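Local coordinates for acetylcholine-binding protein (Bulinus truncatus, PDB 2BJ0) that probably binds acetylcholine as a soluble pentameric homologue of the ligand-binding domain of nicotinic acetylcholine receptors, at residues F31-I36 and I161-S167; A133-V139 and I194-F200; L19-L25 and N146-A150; V46-T52 and P114-F120. Numbering follows the deposited sequence.

Interaction 1: residues F31-I36 and I161-S167; sequences FKLMNI and IAEYFDS
Strand F31-I36, extended except at M34 (psi -37°), where M34 and N35 both face V49 in a classic beta bulge, is met along one edge by I161-S167, a non-repetitive segment folded by a type I beta turn from A162 to F165, closed by F165 N to A162 O at 3.0 Å. Nearest CA pairs are K32 with I161 (4.5 Å) and M34 with F165 (4.3 Å). Two backbone hydrogen bonds fix this register: L33 N to I161 O, 2.9 Å, and D166 N to M34 O, 3.1 Å. One water donates to L33 O (2.7 Å) and I161 O (2.6 Å) and accepts from Y164 N (2.7 Å). I161 loses most surface; its CG2 lies 3.9 Å from L33 CB. F165, chi1 t, reaches L33 and I36 with its ring, CD2 4.0 Å from L33 CG and CE2 3.8 Å from I36 CG1. K32, chi1 and chi2 both m, starts away from the loop but curls back: NZ forms a salt bridge with E163 OE1 at 2.7 Å and another with E156, while CD rests 3.6 Å from Y164 CD2. M34 SD makes a Met-aromatic contact at the edge of the Y164 ring, 5.3 Å from its centroid, and Y164 OH bonds S185 N of the second subunit. Apolar packing, backbone and water hydrogen bonds and a salt bridge thus jointly hold a loop that borders a subunit interface.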
# COMPACT_ATOMS: atom_id res chain seq x y z
N PHE A 31 -21.13 -13.73 11.64
CA PHE A 31 -20.94 -12.91 10.46
C PHE A 31 -22.16 -12.08 10.22
O PHE A 31 -23.27 -12.46 10.58
CB PHE A 31 -20.65 -13.78 9.21
CG PHE A 31 -19.41 -14.59 9.31
CD1 PHE A 31 -18.18 -14.06 8.93
CD2 PHE A 31 -19.46 -15.91 9.74
CE1 PHE A 31 -17.02 -14.79 9.01
CE2 PHE A 31 -18.30 -16.65 9.82
CZ PHE A 31 -17.07 -16.10 9.45
N LYS A 32 -21.94 -10.93 9.60
CA LYS A 32 -23.02 -10.09 9.13
C LYS A 32 -22.75 -9.81 7.66
O LYS A 32 -21.77 -9.13 7.31
CB LYS A 32 -23.06 -8.77 9.91
CG LYS A 32 -23.30 -8.90 11.42
CD LYS A 32 -24.79 -9.14 11.68
CE LYS A 32 -24.98 -9.85 12.98
NZ LYS A 32 -26.42 -10.13 13.23
N LEU A 33 -23.62 -10.32 6.78
CA LEU A 33 -23.56 -9.99 5.38
C LEU A 33 -24.28 -8.66 5.21
O LEU A 33 -25.48 -8.60 5.40
CB LEU A 33 -24.12 -11.10 4.48
CG LEU A 33 -24.11 -10.89 2.96
CD1 LEU A 33 -22.68 -10.71 2.44
CD2 LEU A 33 -24.77 -12.03 2.20
N MET A 34 -23.52 -7.60 4.89
CA MET A 34 -24.03 -6.23 4.85
C MET A 34 -24.56 -5.78 3.50
O MET A 34 -25.53 -5.01 3.41
CB MET A 34 -22.93 -5.25 5.29
CG MET A 34 -22.32 -5.57 6.65
SD MET A 34 -23.49 -5.44 8.01
CE MET A 34 -23.82 -3.68 8.01
N ASN A 35 -23.90 -6.24 2.44
CA ASN A 35 -24.21 -5.80 1.13
C ASN A 35 -23.56 -6.76 0.10
O ASN A 35 -22.56 -7.39 0.40
CB ASN A 35 -23.67 -4.39 0.92
CG ASN A 35 -24.33 -3.62 -0.19
OD1 ASN A 35 -25.13 -4.16 -0.95
ND2 ASN A 35 -24.01 -2.33 -0.29
N ILE A 36 -24.12 -6.84 -1.06
CA ILE A 36 -23.54 -7.56 -2.19
C ILE A 36 -23.25 -6.43 -3.12
O ILE A 36 -24.17 -5.83 -3.66
CB ILE A 36 -24.47 -8.57 -2.82
CG1 ILE A 36 -24.68 -9.79 -1.90
CG2 ILE A 36 -23.93 -9.02 -4.17
CD1 ILE A 36 -25.64 -10.81 -2.46
N ILE A 161 -27.10 -13.85 10.06
CA ILE A 161 -26.19 -13.27 9.06
C ILE A 161 -26.82 -12.11 8.28
O ILE A 161 -26.15 -11.09 8.02
CB ILE A 161 -25.64 -14.40 8.13
CG1 ILE A 161 -25.03 -15.50 9.00
CG2 ILE A 161 -24.61 -13.89 7.11
CD1 ILE A 161 -24.30 -16.53 8.25
N ALA A 162 -28.10 -12.24 7.93
CA ALA A 162 -28.79 -11.24 7.10
C ALA A 162 -29.38 -10.02 7.82
O ALA A 162 -29.92 -9.11 7.18
CB ALA A 162 -29.86 -11.90 6.25
N GLU A 163 -29.21 -9.95 9.14
CA GLU A 163 -29.85 -8.93 9.95
C GLU A 163 -29.71 -7.50 9.40
O GLU A 163 -30.69 -6.75 9.35
CB GLU A 163 -29.32 -9.00 11.39
CG GLU A 163 -30.23 -8.27 12.37
CD GLU A 163 -29.72 -8.28 13.80
OE1 GLU A 163 -28.77 -9.03 14.12
OE2 GLU A 163 -30.27 -7.51 14.61
N TYR A 164 -28.49 -7.11 8.99
CA TYR A 164 -28.25 -5.73 8.55
C TYR A 164 -28.15 -5.56 7.04
O TYR A 164 -27.74 -4.50 6.55
CB TYR A 164 -26.98 -5.18 9.20
CG TYR A 164 -26.94 -5.18 10.71
CD1 TYR A 164 -27.98 -4.63 11.45
CD2 TYR A 164 -25.85 -5.69 11.39
CE1 TYR A 164 -27.93 -4.61 12.85
CE2 TYR A 164 -25.79 -5.68 12.77
CZ TYR A 164 -26.83 -5.15 13.49
OH TYR A 164 -26.77 -5.12 14.85
N PHE A 165 -28.52 -6.59 6.28
CA PHE A 165 -28.35 -6.55 4.84
C PHE A 165 -29.19 -5.43 4.19
O PHE A 165 -30.35 -5.24 4.55
CB PHE A 165 -28.70 -7.92 4.23
CG PHE A 165 -28.44 -7.99 2.76
CD1 PHE A 165 -29.41 -7.58 1.84
CD2 PHE A 165 -27.21 -8.42 2.28
CE1 PHE A 165 -29.16 -7.61 0.47
CE2 PHE A 165 -26.95 -8.46 0.90
CZ PHE A 165 -27.93 -8.07 -0.01
N ASP A 166 -28.60 -4.70 3.24
CA ASP A 166 -29.30 -3.59 2.58
C ASP A 166 -28.67 -3.42 1.21
O ASP A 166 -27.47 -3.14 1.12
CB ASP A 166 -29.11 -2.31 3.42
CG ASP A 166 -30.09 -1.17 3.06
OD1 ASP A 166 -30.91 -1.28 2.11
OD2 ASP A 166 -30.10 -0.10 3.73
N SER A 167 -29.45 -3.60 0.14
CA SER A 167 -28.99 -3.29 -1.21
C SER A 167 -30.15 -2.78 -2.07
O SER A 167 -31.23 -3.34 -1.98
CB SER A 167 -28.39 -4.54 -1.85
OG SER A 167 -28.23 -4.39 -3.26
O HOH W 1 -26.34 -8.48 8.00
O HOH W 2 -26.13 -2.71 5.30

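Interaction 2: residues A133-V139 and I194-F200; sequences ATCRIKV and IEITFAF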
# COMPACT_ATOMS: atom_id res chain seq x y z
N ALA A 133 -29.15 -17.20 -7.15
CA ALA A 133 -27.89 -17.93 -7.14
C ALA A 133 -27.41 -18.22 -5.71
O ALA A 133 -27.59 -17.40 -4.83
CB ALA A 133 -26.85 -17.17 -7.92
N THR A 134 -26.82 -19.40 -5.51
CA THR A 134 -26.26 -19.81 -4.23
C THR A 134 -24.74 -19.65 -4.21
O THR A 134 -24.03 -20.20 -5.08
CB THR A 134 -26.65 -21.25 -3.87
OG1 THR A 134 -28.06 -21.31 -3.63
CG2 THR A 134 -26.09 -21.63 -2.51
N CYS A 135 -24.24 -18.92 -3.21
CA CYS A 135 -22.83 -18.66 -3.07
C CYS A 135 -22.33 -19.12 -1.73
O CYS A 135 -23.08 -19.14 -0.76
CB CYS A 135 -22.56 -17.18 -3.28
SG CYS A 135 -23.13 -16.76 -4.94
N ARG A 136 -21.06 -19.50 -1.69
CA ARG A 136 -20.42 -19.99 -0.48
C ARG A 136 -19.15 -19.20 -0.16
O ARG A 136 -18.37 -18.89 -1.06
CB ARG A 136 -20.10 -21.48 -0.63
CG ARG A 136 -21.31 -22.39 -0.29
CD ARG A 136 -21.33 -23.78 -0.98
NE ARG A 136 -21.96 -23.74 -2.30
CZ ARG A 136 -23.18 -24.21 -2.59
NH1 ARG A 136 -23.93 -24.79 -1.64
NH2 ARG A 136 -23.65 -24.12 -3.83
N ILE A 137 -18.97 -18.85 1.12
CA ILE A 137 -17.72 -18.24 1.57
C ILE A 137 -17.08 -19.12 2.65
O ILE A 137 -17.73 -19.44 3.65
CB ILE A 137 -17.96 -16.81 2.10
CG1 ILE A 137 -18.42 -15.88 0.99
CG2 ILE A 137 -16.70 -16.26 2.77
CD1 ILE A 137 -19.16 -14.64 1.52
N LYS A 138 -15.82 -19.49 2.45
CA LYS A 138 -15.10 -20.37 3.36
C LYS A 138 -14.07 -19.58 4.18
O LYS A 138 -13.18 -18.92 3.61
CB LYS A 138 -14.43 -21.49 2.57
CG LYS A 138 -13.79 -22.58 3.44
CD LYS A 138 -13.27 -23.75 2.56
CE LYS A 138 -12.14 -24.55 3.24
NZ LYS A 138 -11.62 -25.63 2.33
N VAL A 139 -14.21 -19.61 5.51
CA VAL A 139 -13.31 -18.90 6.42
C VAL A 139 -12.67 -19.83 7.42
O VAL A 139 -13.37 -20.66 8.07
CB VAL A 139 -14.10 -17.85 7.25
CG1 VAL A 139 -13.14 -16.88 7.96
CG2 VAL A 139 -15.12 -17.10 6.40
N ILE A 194 -15.43 -22.36 8.91
CA ILE A 194 -16.86 -22.11 8.86
C ILE A 194 -17.19 -21.70 7.43
O ILE A 194 -16.47 -20.91 6.80
CB ILE A 194 -17.28 -21.04 9.89
CG1 ILE A 194 -17.04 -21.59 11.29
CG2 ILE A 194 -18.76 -20.62 9.69
CD1 ILE A 194 -17.38 -20.65 12.42
N GLU A 195 -18.26 -22.28 6.91
CA GLU A 195 -18.68 -22.00 5.56
C GLU A 195 -20.00 -21.24 5.58
O GLU A 195 -21.01 -21.75 6.08
CB GLU A 195 -18.83 -23.31 4.80
CG GLU A 195 -19.34 -23.14 3.38
CD GLU A 195 -18.75 -24.16 2.41
OE1 GLU A 195 -17.66 -24.74 2.71
OE2 GLU A 195 -19.38 -24.39 1.35
N ILE A 196 -19.98 -20.04 5.01
CA ILE A 196 -21.20 -19.28 4.82
C ILE A 196 -21.85 -19.62 3.49
O ILE A 196 -21.19 -19.58 2.46
CB ILE A 196 -20.95 -17.76 4.91
CG1 ILE A 196 -20.31 -17.40 6.25
CG2 ILE A 196 -22.25 -16.99 4.76
CD1 ILE A 196 -19.67 -16.03 6.23
N THR A 197 -23.13 -19.95 3.51
CA THR A 197 -23.89 -20.21 2.30
C THR A 197 -25.04 -19.20 2.24
O THR A 197 -25.77 -19.03 3.21
CB THR A 197 -24.42 -21.67 2.31
OG1 THR A 197 -23.30 -22.57 2.29
CG2 THR A 197 -25.12 -21.97 1.02
N PHE A 198 -25.16 -18.49 1.12
CA PHE A 198 -26.26 -17.58 0.95
C PHE A 198 -26.84 -17.69 -0.45
O PHE A 198 -26.17 -18.16 -1.38
CB PHE A 198 -25.89 -16.13 1.35
CG PHE A 198 -24.83 -15.49 0.49
CD1 PHE A 198 -23.48 -15.69 0.76
CD2 PHE A 198 -25.19 -14.68 -0.59
CE1 PHE A 198 -22.51 -15.08 -0.06
CE2 PHE A 198 -24.21 -14.07 -1.42
CZ PHE A 198 -22.89 -14.28 -1.14
N ALA A 199 -28.12 -17.34 -0.57
CA ALA A 199 -28.78 -17.25 -1.85
C ALA A 199 -29.23 -15.82 -2.06
O ALA A 199 -29.72 -15.19 -1.15
CB ALA A 199 -30.01 -18.18 -1.87
N PHE A 200 -29.04 -15.31 -3.26
CA PHE A 200 -29.46 -13.96 -3.59
C PHE A 200 -29.92 -13.87 -5.04
O PHE A 200 -29.56 -14.69 -5.86
CB PHE A 200 -28.31 -12.96 -3.31
CG PHE A 200 -27.24 -12.92 -4.39
CD1 PHE A 200 -26.31 -13.95 -4.51
CD2 PHE A 200 -27.14 -11.83 -5.24
CE1 PHE A 200 -25.33 -13.90 -5.49
CE2 PHE A 200 -26.16 -11.76 -6.22
CZ PHE A 200 -25.26 -12.79 -6.34
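Strands A133-V139 and I194-F200 run antiparallel at 163°, their axes 4.5 Å apart, and eight backbone hydrogen bonds pair A133 with F200, C135 with F198, I137 with I196 and V139 with I194. The side chains of these pairs make the apolar face. There C135 CB sits over the F198 ring, 4.0 Å from its centroid in a CH-pi contact, while C135 SG reaches the edge of the F200 ring, 3.6 Å from CE1; the cysteine is thus the bump between two phenylalanines. I137 CD1 fills the next hollow, meeting the F198 edge at CE1, 3.7 Å away. Both rings take chi1 p, which swings them toward the partner strand. On the other face T134 CG2 touches T197 CG2 at 3.7 Å, and R136 CD lies 3.1 Å from E195 OE2, yet R136 NE stays 4.5 Å from that oxygen, beyond a salt bridge. This is the sheet of an immunoglobulin-like beta sandwich. Its chemistry is one-sided: hydrophobic packing faces the opposing sheet, where C135, joined to C122 in the family's Cys-loop disulfide, is buried, and the polar residues are left outside.

Interaction 3: residues L19-L25 and N146-A150; sequences LSNNTPL and NKQFA
Two backbone hydrogen bonds define this contact, where the loop L19-P24 passes into a strand at L25. L25 N donates to Q148 O at 2.7 Å (156° at the hydrogen), and L25 O accepts from A150 N at 2.8 Å (162°). One residue thereby spans two peptides of its neighbour, the pattern of a parallel bridge, here L25 with F149 at a CA-CA distance of 4.9 Å. L25 is extended (phi/psi -74/127), as is F149 (-131/103), whereas N146, K147 and Q148 keep psi between -37° and 2° and form a bend, where D145 OD1 accepts from K147 N and, weakly, Q148 N. P24, with no amide hydrogen to give, packs instead: CG is 3.4 Å from K147 O and 3.5 Å from N146 O, and CB is 4.0 Å from A150 CB. L19, chi1 m and chi2 t, places CD2 3.4 Å from Q148 O, an oxygen already bonded to L25. Two polar ends find partners outside the pair: N146 ND2 bonds D192, and Q148 NE2 donates to Q72 O of the third subunit; L19 O accepts from Q1 NE2 of the third subunit. In the fold, the contact starts the parallel pairing of strand 25-40 with 149-153; L25 packs on W81, F149 on V27 and P83, while N146 meets M190 at the start of strand 190-202.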
# COMPACT_ATOMS: atom_id res chain seq x y z
N LEU A 19 -2.00 -19.98 24.15
CA LEU A 19 -2.61 -21.17 24.73
C LEU A 19 -2.25 -21.32 26.21
O LEU A 19 -1.29 -20.71 26.70
CB LEU A 19 -2.18 -22.40 23.95
CG LEU A 19 -2.46 -22.35 22.46
CD1 LEU A 19 -1.75 -23.50 21.79
CD2 LEU A 19 -3.93 -22.38 22.16
N SER A 20 -3.07 -22.10 26.91
CA SER A 20 -2.71 -22.65 28.24
C SER A 20 -3.16 -24.11 28.27
O SER A 20 -4.18 -24.45 27.65
CB SER A 20 -3.31 -21.83 29.39
OG SER A 20 -4.73 -21.81 29.36
N ASN A 21 -2.39 -24.96 28.95
CA ASN A 21 -2.53 -26.42 28.84
C ASN A 21 -2.21 -26.88 27.39
O ASN A 21 -1.52 -26.17 26.64
CB ASN A 21 -3.95 -26.86 29.29
CG ASN A 21 -4.06 -28.37 29.56
OD1 ASN A 21 -3.32 -28.94 30.38
ND2 ASN A 21 -5.00 -29.03 28.87
N ASN A 22 -2.69 -28.07 27.02
CA ASN A 22 -2.75 -28.50 25.61
C ASN A 22 -3.91 -27.85 24.86
O ASN A 22 -3.72 -27.27 23.79
CB ASN A 22 -2.85 -30.02 25.52
CG ASN A 22 -1.50 -30.69 25.39
OD1 ASN A 22 -0.57 -30.12 24.80
ND2 ASN A 22 -1.39 -31.90 25.93
N THR A 23 -5.10 -27.96 25.46
CA THR A 23 -6.36 -27.33 25.00
C THR A 23 -6.24 -26.31 23.88
O THR A 23 -5.50 -25.35 24.01
CB THR A 23 -7.01 -26.65 26.19
OG1 THR A 23 -5.98 -26.04 26.98
CG2 THR A 23 -7.66 -27.68 27.14
N PRO A 24 -6.99 -26.51 22.79
CA PRO A 24 -7.05 -25.53 21.71
C PRO A 24 -7.69 -24.22 22.18
O PRO A 24 -8.52 -24.22 23.10
CB PRO A 24 -7.95 -26.20 20.67
CG PRO A 24 -8.01 -27.63 21.06
CD PRO A 24 -7.85 -27.68 22.54
N LEU A 25 -7.29 -23.11 21.56
CA LEU A 25 -7.96 -21.84 21.79
C LEU A 25 -9.30 -21.88 21.07
O LEU A 25 -9.35 -22.19 19.89
CB LEU A 25 -7.11 -20.67 21.26
CG LEU A 25 -7.70 -19.27 21.35
CD1 LEU A 25 -7.60 -18.78 22.77
CD2 LEU A 25 -6.98 -18.33 20.43
N ASN A 146 -6.56 -27.66 14.24
CA ASN A 146 -7.56 -27.60 15.29
C ASN A 146 -7.12 -28.16 16.63
O ASN A 146 -7.88 -28.17 17.59
CB ASN A 146 -8.89 -28.18 14.86
CG ASN A 146 -8.80 -29.63 14.48
OD1 ASN A 146 -7.79 -30.30 14.75
ND2 ASN A 146 -9.85 -30.14 13.84
N LYS A 147 -5.87 -28.60 16.69
CA LYS A 147 -5.22 -28.88 17.97
C LYS A 147 -4.87 -27.60 18.71
O LYS A 147 -4.77 -27.61 19.92
CB LYS A 147 -3.96 -29.72 17.77
CG LYS A 147 -4.09 -31.21 18.05
CD LYS A 147 -5.30 -31.88 17.38
CE LYS A 147 -5.35 -33.39 17.73
NZ LYS A 147 -6.73 -34.00 17.60
N GLN A 148 -4.70 -26.49 17.97
CA GLN A 148 -4.37 -25.18 18.57
C GLN A 148 -5.52 -24.18 18.51
O GLN A 148 -5.73 -23.43 19.44
CB GLN A 148 -3.14 -24.59 17.87
CG GLN A 148 -1.88 -25.34 18.16
CD GLN A 148 -0.64 -24.70 17.56
OE1 GLN A 148 -0.69 -23.62 17.00
NE2 GLN A 148 0.48 -25.40 17.66
N PHE A 149 -6.28 -24.22 17.42
CA PHE A 149 -7.25 -23.18 17.08
C PHE A 149 -8.56 -23.87 16.74
O PHE A 149 -8.70 -24.42 15.66
CB PHE A 149 -6.70 -22.49 15.84
CG PHE A 149 -7.43 -21.26 15.39
CD1 PHE A 149 -8.66 -21.33 14.75
CD2 PHE A 149 -6.78 -20.02 15.44
CE1 PHE A 149 -9.29 -20.20 14.28
CE2 PHE A 149 -7.39 -18.88 14.93
CZ PHE A 149 -8.65 -18.96 14.34
N ALA A 150 -9.53 -23.85 17.66
CA ALA A 150 -10.81 -24.48 17.36
C ALA A 150 -11.88 -23.44 17.10
O ALA A 150 -12.04 -22.54 17.89
CB ALA A 150 -11.23 -25.42 18.50

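Interaction 4: residues V46-T52 and P114-F120; sequences VEVVLWT and PSQRVRF
E47, the residue with most surface covered, takes chi1 m and chi2 t, so that its carboxylate meets the edges of two arginine guanidinium groups of the facing strand. OE1 accepts from R117 NH1 at 3.0 Å; OE2 accepts from R119 NE at 2.7 Å and R119 NH2 at 2.8 Å, making a three-residue salt-bridge network. R117 (chi1 t, chi2 t, chi3 p) has a second charge partner in E95; R119 is t, t, m. The strands V46-T52 and S115-F120 are antiparallel, 157° between directions and 4.7 Å between axes; V46/F120, V48/V118 and L50/Q116 are hydrogen-bonded pairs at 2.9 to 3.0 Å N to O, and T52 N reaches P114 O at 3.2 Å. They belong to a sheet of the immunoglobulin-like sandwich of the ligand-binding domain. On its inward face F120, chi1 p, folds back so that V46 CB stands over the ring, 4.3 Å from its centroid, and V48 CG1 is 4.1 Å from CE2. A water bridges L50 O, T52 OG1 and Q116 OE1 at 3.0, 2.6 and 2.8 Å. W51, chi1 m, sets CD1 3.1 Å from S115 OG and meets W142 of the second subunit edge-to-face.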
# COMPACT_ATOMS: atom_id res chain seq x y z
N VAL A 46 -18.47 -12.42 -7.40
CA VAL A 46 -19.33 -11.72 -6.42
C VAL A 46 -18.45 -11.05 -5.40
O VAL A 46 -17.43 -11.62 -5.01
CB VAL A 46 -20.26 -12.74 -5.69
CG1 VAL A 46 -20.98 -12.08 -4.52
CG2 VAL A 46 -21.29 -13.28 -6.69
N GLU A 47 -18.80 -9.82 -5.02
CA GLU A 47 -18.10 -9.07 -3.97
C GLU A 47 -19.16 -8.70 -2.96
O GLU A 47 -20.21 -8.20 -3.32
CB GLU A 47 -17.48 -7.74 -4.49
CG GLU A 47 -16.28 -7.83 -5.40
CD GLU A 47 -15.49 -6.51 -5.46
OE1 GLU A 47 -16.05 -5.42 -5.13
OE2 GLU A 47 -14.29 -6.54 -5.82
N VAL A 48 -18.87 -8.97 -1.70
CA VAL A 48 -19.77 -8.69 -0.61
C VAL A 48 -19.06 -7.77 0.38
O VAL A 48 -17.84 -7.73 0.42
CB VAL A 48 -20.19 -10.01 0.14
CG1 VAL A 48 -20.91 -10.96 -0.79
CG2 VAL A 48 -19.01 -10.68 0.78
N VAL A 49 -19.85 -7.03 1.17
CA VAL A 49 -19.35 -6.49 2.43
C VAL A 49 -19.80 -7.38 3.59
O VAL A 49 -20.98 -7.69 3.73
CB VAL A 49 -19.82 -5.05 2.64
CG1 VAL A 49 -19.34 -4.51 4.01
CG2 VAL A 49 -19.28 -4.18 1.52
N LEU A 50 -18.83 -7.75 4.42
CA LEU A 50 -19.02 -8.76 5.45
C LEU A 50 -18.34 -8.27 6.73
O LEU A 50 -17.15 -7.90 6.71
CB LEU A 50 -18.38 -10.06 4.97
CG LEU A 50 -18.44 -11.33 5.83
CD1 LEU A 50 -19.88 -11.92 5.86
CD2 LEU A 50 -17.45 -12.39 5.34
N TRP A 51 -19.08 -8.23 7.85
CA TRP A 51 -18.43 -8.14 9.15
C TRP A 51 -18.21 -9.54 9.68
O TRP A 51 -19.12 -10.36 9.62
CB TRP A 51 -19.31 -7.41 10.16
CG TRP A 51 -19.72 -6.03 9.79
CD1 TRP A 51 -19.34 -5.29 8.68
CD2 TRP A 51 -20.58 -5.18 10.56
NE1 TRP A 51 -19.91 -4.04 8.73
CE2 TRP A 51 -20.67 -3.94 9.87
CE3 TRP A 51 -21.29 -5.34 11.76
CZ2 TRP A 51 -21.45 -2.89 10.33
CZ3 TRP A 51 -22.07 -4.27 12.23
CH2 TRP A 51 -22.13 -3.07 11.52
N THR A 52 -17.00 -9.80 10.17
CA THR A 52 -16.61 -11.03 10.85
C THR A 52 -16.52 -10.67 12.30
O THR A 52 -15.78 -9.77 12.64
CB THR A 52 -15.22 -11.53 10.38
OG1 THR A 52 -15.33 -12.07 9.07
CG2 THR A 52 -14.77 -12.77 11.20
N PRO A 114 -13.72 -6.99 12.18
CA PRO A 114 -13.34 -6.35 10.94
C PRO A 114 -14.51 -6.27 9.91
O PRO A 114 -15.19 -7.26 9.69
CB PRO A 114 -12.21 -7.25 10.40
CG PRO A 114 -12.36 -8.58 11.06
CD PRO A 114 -13.15 -8.35 12.33
N SER A 115 -14.74 -5.10 9.30
CA SER A 115 -15.58 -5.07 8.11
C SER A 115 -14.70 -5.21 6.87
O SER A 115 -13.77 -4.37 6.68
CB SER A 115 -16.39 -3.78 8.07
OG SER A 115 -17.24 -3.78 6.91
N GLN A 116 -14.96 -6.21 6.01
CA GLN A 116 -14.13 -6.40 4.79
C GLN A 116 -14.94 -6.59 3.53
O GLN A 116 -16.01 -7.22 3.55
CB GLN A 116 -13.16 -7.58 4.92
CG GLN A 116 -12.29 -7.59 6.21
CD GLN A 116 -11.73 -8.95 6.50
OE1 GLN A 116 -12.44 -9.86 7.01
NE2 GLN A 116 -10.49 -9.14 6.16
N ARG A 117 -14.40 -6.07 2.44
CA ARG A 117 -14.94 -6.33 1.11
C ARG A 117 -14.19 -7.52 0.53
O ARG A 117 -12.97 -7.44 0.35
CB ARG A 117 -14.78 -5.10 0.18
CG ARG A 117 -15.30 -5.43 -1.21
CD ARG A 117 -15.38 -4.27 -2.21
NE ARG A 117 -14.19 -3.43 -2.23
CZ ARG A 117 -13.63 -2.96 -3.33
NH1 ARG A 117 -14.11 -3.28 -4.53
NH2 ARG A 117 -12.57 -2.18 -3.23
N VAL A 118 -14.93 -8.60 0.24
CA VAL A 118 -14.40 -9.91 -0.14
C VAL A 118 -14.94 -10.35 -1.52
O VAL A 118 -16.15 -10.33 -1.75
CB VAL A 118 -14.81 -11.02 0.90
CG1 VAL A 118 -14.05 -12.30 0.65
CG2 VAL A 118 -14.48 -10.56 2.30
N ARG A 119 -14.04 -10.80 -2.39
CA ARG A 119 -14.38 -11.20 -3.74
C ARG A 119 -14.12 -12.68 -3.94
O ARG A 119 -13.11 -13.20 -3.49
CB ARG A 119 -13.54 -10.40 -4.76
CG ARG A 119 -13.99 -10.55 -6.24
CD ARG A 119 -12.95 -9.96 -7.25
NE ARG A 119 -12.83 -8.51 -7.04
CZ ARG A 119 -11.82 -7.74 -7.47
NH1 ARG A 119 -10.79 -8.26 -8.13
NH2 ARG A 119 -11.84 -6.43 -7.20
N PHE A 120 -15.02 -13.35 -4.66
CA PHE A 120 -14.90 -14.80 -4.86
C PHE A 120 -15.74 -15.23 -6.06
O PHE A 120 -16.56 -14.47 -6.53
CB PHE A 120 -15.33 -15.53 -3.59
CG PHE A 120 -16.72 -15.22 -3.15
CD1 PHE A 120 -17.80 -15.97 -3.64
CD2 PHE A 120 -16.96 -14.17 -2.28
CE1 PHE A 120 -19.12 -15.68 -3.27
CE2 PHE A 120 -18.27 -13.86 -1.90
CZ PHE A 120 -19.35 -14.63 -2.39
O HOH W 3 -15.19 -10.12 7.36

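How the interactions relate
From the N terminus, segment 19-25, which ends at the start of strand 25-40, opens interaction 3, closed at 146-150; further along that strand, 31-36 opens interaction 1, closed at 161-167. These two cross, their segments alternating along the chain. Interaction 4 nests inside both and closes before interaction 2 opens at 133-139; the latter crosses interactions 1 and 3 and closes last, at 194-200. Interactions 1 and 4 share one sheet, joined by probable hydrogen bonds M34 N to V49 O and V49 N to N35 O, each 2.8 Å. Interaction 2 supplies the other sheet, packing I36 CD1 3.3 Å from F200 CG. Interaction 3 reaches the first sheet through strands 25-40 and 149-153, but its centre lies 27 to 31 Å from the other centres.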